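Local coordinates for protein iota-carrageenase (Alteromonas sp., PDB 1H80) that hydrolyses the beta-1,4 linkages of iota-carrageenan, a sulfated galactan of red algal cell walls, with inversion of anomeric configuration, at residues 174-179 against 199-204; 10-15 against 140-145. One frame throughout, in Å; residues are numbered along the deposited sequence.

Overall arrangement
Both contacts sit on the same row of corners in the parallel beta-helix, with centres about 8 Å apart. Interaction 1 is the more buried: it pairs two consecutive coils in register, strand 177-185 beside 202-210, through backbone hydrogen bonds, a salt bridge and an asparagine pair. Interaction 2 is only partly buried and joins the irregular N-terminal segment 10-15 to the corner at 140-145, using one asparagine amide, a water and a CH-pi contact. Strands 143-151 and 177-185 are neighbours, and Ile145 N lies 2.9 Å from Ile178 O. The N-terminal segment also reaches interaction 1, since Asp10 O accepts a hydrogen bond from Asn201 ND2.

Interaction 1: residues 174-179 against 199-204; sequences SRNGII and ADNILF
Arg175 and Asp200 carry the charged part of the contact, a salt bridge of 2.9 Å between Arg175 NH1 and Asp200 OD2. Their side chains run side by side in the same direction, the guanidinium and carboxylate planes 34° apart, and Asp200 CB lies 3.3 Å above the guanidinium plane, toward its rim. Asp200 OD1 also bridges to Arg233, and OD2 accepts from Trp173 NE1. An alanine at Arg175 would remove the guanidinium, so Asp200 OD2 would probably lose its ionic partner on the adjacent coil and Asp200 CB the flat group against it.

At the corner Asn201 ND2 donates a hydrogen bond to Asn176 OD1, 2.9 Å, and another to Asp10 O of the N-terminal segment. The two asparagine amides are turned 77° apart. Both residues have left-handed backbone torsions where the chain changes face, and this hydrogen-bonded pair on adjacent coils is consistent with the asparagine ladder of pectate lyase-like right-handed beta-helices.

The backbones pair in parallel on both sides of the corner. Before it, Ser174 O accepts from Asp200 N and Asp200 O from Asn176 N; beyond it, hydrogen bonds run from Gly177 N to Asn201 O (3.3 Å), Leu203 N to Gly177 O (2.9 Å) and Ile179 N to Leu203 O (2.9 Å), fixing the one-to-one register.

The closer apolar contacts lie on the face shared by Ile202, Ile179 and Phe204; Ile178 and Leu203 touch more loosely on the other. Ile179 CD1 approaches Phe204 CE1 at 3.6 Å, obliquely to the ring, while Ile202 CG2 lies over one ring face, offset toward the rim.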
# COMPACT_ATOMS: atom_id res chain seq x y z
N SER A 174 10.49 -1.44 10.38
CA SER A 174 9.97 -0.43 11.29
C SER A 174 9.05 -0.88 12.40
O SER A 174 8.37 -1.91 12.31
CB SER A 174 9.31 0.70 10.49
OG SER A 174 8.11 0.27 9.88
N ARG A 175 9.04 -0.09 13.46
CA ARG A 175 8.21 -0.35 14.62
C ARG A 175 7.81 0.99 15.22
O ARG A 175 8.56 1.96 15.14
CB ARG A 175 8.98 -1.10 15.71
CG ARG A 175 9.89 -2.19 15.23
CD ARG A 175 10.70 -2.69 16.42
NE ARG A 175 9.88 -3.39 17.41
CZ ARG A 175 9.39 -4.61 17.25
NH1 ARG A 175 9.63 -5.30 16.14
NH2 ARG A 175 8.65 -5.16 18.20
N ASN A 176 6.63 1.02 15.83
CA ASN A 176 6.13 2.20 16.51
C ASN A 176 6.06 3.42 15.62
O ASN A 176 6.93 4.29 15.64
CB ASN A 176 7.02 2.49 17.73
CG ASN A 176 7.26 1.25 18.57
OD1 ASN A 176 6.37 0.41 18.72
ND2 ASN A 176 8.45 1.14 19.14
N GLY A 177 4.99 3.50 14.84
CA GLY A 177 4.85 4.63 13.95
C GLY A 177 3.41 4.88 13.58
O GLY A 177 2.53 4.05 13.82
N ILE A 178 3.18 6.06 13.03
CA ILE A 178 1.86 6.46 12.57
C ILE A 178 2.02 6.99 11.16
O ILE A 178 2.87 7.83 10.90
CB ILE A 178 1.28 7.60 13.44
CG1 ILE A 178 1.16 7.14 14.89
CG2 ILE A 178 -0.07 8.03 12.88
CD1 ILE A 178 0.57 8.19 15.82
N ILE A 179 1.22 6.46 10.25
CA ILE A 179 1.23 6.90 8.85
C ILE A 179 -0.21 7.32 8.64
O ILE A 179 -1.12 6.49 8.68
CB ILE A 179 1.63 5.76 7.92
CG1 ILE A 179 3.08 5.36 8.21
CG2 ILE A 179 1.47 6.19 6.46
CD1 ILE A 179 3.55 4.13 7.48
N ALA A 199 6.61 -4.99 9.73
CA ALA A 199 6.16 -3.91 10.58
C ALA A 199 5.63 -4.40 11.91
O ALA A 199 5.04 -5.48 12.00
CB ALA A 199 5.07 -3.10 9.86
N ASP A 200 5.85 -3.61 12.95
CA ASP A 200 5.37 -3.93 14.28
C ASP A 200 4.84 -2.67 14.92
O ASP A 200 5.51 -1.64 14.93
CB ASP A 200 6.50 -4.49 15.14
CG ASP A 200 6.79 -5.95 14.87
OD1 ASP A 200 6.02 -6.81 15.35
OD2 ASP A 200 7.77 -6.24 14.16
N ASN A 201 3.61 -2.74 15.42
CA ASN A 201 2.98 -1.62 16.10
C ASN A 201 2.94 -0.34 15.27
O ASN A 201 3.54 0.67 15.63
CB ASN A 201 3.70 -1.36 17.42
CG ASN A 201 2.88 -0.50 18.36
OD1 ASN A 201 1.68 -0.73 18.53
ND2 ASN A 201 3.53 0.47 18.99
N ILE A 202 2.22 -0.41 14.16
CA ILE A 202 2.07 0.74 13.28
C ILE A 202 0.59 1.07 13.20
O ILE A 202 -0.26 0.17 13.19
CB ILE A 202 2.57 0.44 11.85
CG1 ILE A 202 4.00 -0.09 11.88
CG2 ILE A 202 2.45 1.69 10.98
CD1 ILE A 202 5.02 0.88 12.44
N LEU A 203 0.28 2.36 13.18
CA LEU A 203 -1.09 2.82 13.07
C LEU A 203 -1.23 3.50 11.71
O LEU A 203 -0.47 4.41 11.40
CB LEU A 203 -1.44 3.82 14.18
CG LEU A 203 -2.76 4.58 13.97
CD1 LEU A 203 -3.93 3.62 13.97
CD2 LEU A 203 -2.93 5.62 15.07
N PHE A 204 -2.17 3.01 10.90
CA PHE A 204 -2.45 3.57 9.58
C PHE A 204 -3.81 4.24 9.73
O PHE A 204 -4.78 3.60 10.13
CB PHE A 204 -2.54 2.45 8.54
CG PHE A 204 -1.24 1.75 8.30
CD1 PHE A 204 -0.27 2.32 7.47
CD2 PHE A 204 -0.97 0.52 8.89
CE1 PHE A 204 0.94 1.68 7.25
CE2 PHE A 204 0.25 -0.13 8.67
CZ PHE A 204 1.20 0.45 7.85

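Interaction 2: residues 10-15 against 140-145; sequences DFYVAP and VRNYKI
At a corner of the parallel beta-helix, where one coil turns into strand 143-151, Asn142 receives the backbone of Val13 from the N-terminal segment that runs across the coils. The amide acts as both acceptor and donor. Val13 N gives its hydrogen to Asn142 OD1 at 2.8 Å with an N-H...O angle of 166°, and Asn142 ND2 gives one back to Val13 O at 3.0 Å. Each donor lies in the plane of its acceptor carbonyl, on a lone pair, so the paired bonds fix the rotation of the Asn142 amide. With CG anti to the backbone N (chi1 -167°), the amide is carried out to the Val13 backbone.

A water adds a second grip on the same oxygen, donating to Asn142 OD1 at 2.8 Å and to Phe11 O at 3.2 Å. ND2 of Asn142 also bonds Asn110 OD1 on a neighbouring coil, so the amide that holds Val13 is itself linked to the next coil.

The apolar part is carried by the Tyr12 ring. Lys144 CB sits over its centre, 3.8 Å from the centroid and 6° off the normal, a CH-pi contact, and the extended Lys144 side chain crosses the Tyr12 side chain at about a right angle, bringing CD to 3.9 Å from Tyr12 CD2. On the opposite face, toward the rim, lies Ala14 N. Tyr12 CD1 comes within 3.4 Å of the Tyr143 carbonyl carbon, while its neighbours Ser112, His77 and Ile178 place the ring against three strands.

Asn142, with left-handed backbone torsions and its bond to Asn110, is consistent with the asparagine ladders found at corners of pectate lyase-like beta-helices.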
# COMPACT_ATOMS: atom_id res chain seq x y z
N ASP A 10 0.75 5.36 21.90
CA ASP A 10 1.10 3.95 21.94
C ASP A 10 1.97 3.64 20.72
O ASP A 10 2.66 2.62 20.69
CB ASP A 10 -0.15 3.06 21.86
CG ASP A 10 -1.01 3.14 23.11
OD1 ASP A 10 -0.46 3.41 24.20
OD2 ASP A 10 -2.23 2.89 22.99
N PHE A 11 1.95 4.54 19.74
CA PHE A 11 2.70 4.34 18.51
C PHE A 11 3.83 5.33 18.31
O PHE A 11 4.95 4.95 17.96
CB PHE A 11 1.75 4.45 17.31
CG PHE A 11 0.58 3.52 17.37
CD1 PHE A 11 0.70 2.21 16.95
CD2 PHE A 11 -0.64 3.97 17.86
CE1 PHE A 11 -0.38 1.34 17.01
CE2 PHE A 11 -1.73 3.10 17.94
CZ PHE A 11 -1.60 1.78 17.51
N TYR A 12 3.53 6.60 18.53
CA TYR A 12 4.52 7.65 18.32
C TYR A 12 4.59 8.61 19.49
O TYR A 12 3.56 9.05 20.00
CB TYR A 12 4.17 8.42 17.05
CG TYR A 12 5.06 9.61 16.79
CD1 TYR A 12 6.39 9.44 16.43
CD2 TYR A 12 4.57 10.91 16.93
CE1 TYR A 12 7.23 10.53 16.22
CE2 TYR A 12 5.40 12.01 16.72
CZ TYR A 12 6.72 11.81 16.37
OH TYR A 12 7.55 12.89 16.17
N VAL A 13 5.81 8.94 19.89
CA VAL A 13 6.03 9.88 20.98
C VAL A 13 6.84 11.04 20.41
O VAL A 13 7.99 10.87 19.99
CB VAL A 13 6.81 9.23 22.13
CG1 VAL A 13 7.10 10.27 23.22
CG2 VAL A 13 6.01 8.08 22.70
N ALA A 14 6.23 12.21 20.38
CA ALA A 14 6.87 13.40 19.85
C ALA A 14 7.94 13.94 20.80
O ALA A 14 7.91 13.68 22.00
CB ALA A 14 5.83 14.48 19.60
N PRO A 15 8.91 14.68 20.26
CA PRO A 15 9.96 15.23 21.12
C PRO A 15 9.35 16.35 21.96
O PRO A 15 8.43 17.03 21.52
CB PRO A 15 11.00 15.74 20.12
CG PRO A 15 10.19 16.09 18.92
CD PRO A 15 9.19 14.96 18.84
N VAL A 140 13.56 1.93 11.14
CA VAL A 140 13.13 3.18 11.76
C VAL A 140 12.09 2.88 12.83
O VAL A 140 11.22 2.04 12.64
CB VAL A 140 12.55 4.15 10.69
CG1 VAL A 140 11.42 3.49 9.92
CG2 VAL A 140 12.06 5.42 11.36
N ARG A 141 12.22 3.56 13.97
CA ARG A 141 11.28 3.38 15.07
C ARG A 141 10.91 4.73 15.63
O ARG A 141 11.73 5.65 15.65
CB ARG A 141 11.90 2.54 16.19
CG ARG A 141 12.36 1.19 15.72
CD ARG A 141 12.84 0.35 16.88
NE ARG A 141 13.46 -0.87 16.38
CZ ARG A 141 13.98 -1.82 17.15
NH1 ARG A 141 13.97 -1.69 18.47
NH2 ARG A 141 14.54 -2.88 16.59
N ASN A 142 9.67 4.82 16.10
CA ASN A 142 9.08 6.03 16.66
C ASN A 142 9.04 7.10 15.59
O ASN A 142 9.83 8.05 15.59
CB ASN A 142 9.85 6.53 17.88
CG ASN A 142 9.08 7.57 18.64
OD1 ASN A 142 7.87 7.43 18.81
ND2 ASN A 142 9.75 8.61 19.09
N TYR A 143 8.11 6.93 14.66
CA TYR A 143 8.00 7.86 13.56
C TYR A 143 6.58 8.22 13.21
O TYR A 143 5.63 7.53 13.59
CB TYR A 143 8.69 7.28 12.32
CG TYR A 143 8.05 6.03 11.75
CD1 TYR A 143 8.36 4.77 12.25
CD2 TYR A 143 7.17 6.12 10.67
CE1 TYR A 143 7.81 3.61 11.68
CE2 TYR A 143 6.62 4.98 10.10
CZ TYR A 143 6.95 3.73 10.60
OH TYR A 143 6.43 2.62 9.98
N LYS A 144 6.44 9.31 12.48
CA LYS A 144 5.14 9.78 12.06
C LYS A 144 5.27 10.42 10.69
O LYS A 144 6.11 11.30 10.49
CB LYS A 144 4.59 10.79 13.07
CG LYS A 144 3.18 11.27 12.77
CD LYS A 144 2.75 12.31 13.80
CE LYS A 144 1.32 12.75 13.59
NZ LYS A 144 0.95 13.84 14.55
N ILE A 145 4.48 9.93 9.74
CA ILE A 145 4.47 10.45 8.37
C ILE A 145 3.00 10.85 8.19
O ILE A 145 2.10 10.03 8.33
CB ILE A 145 4.90 9.37 7.38
CG1 ILE A 145 6.38 9.04 7.62
CG2 ILE A 145 4.68 9.85 5.94
CD1 ILE A 145 6.90 7.86 6.81
O HOH W 1 7.24 5.08 20.24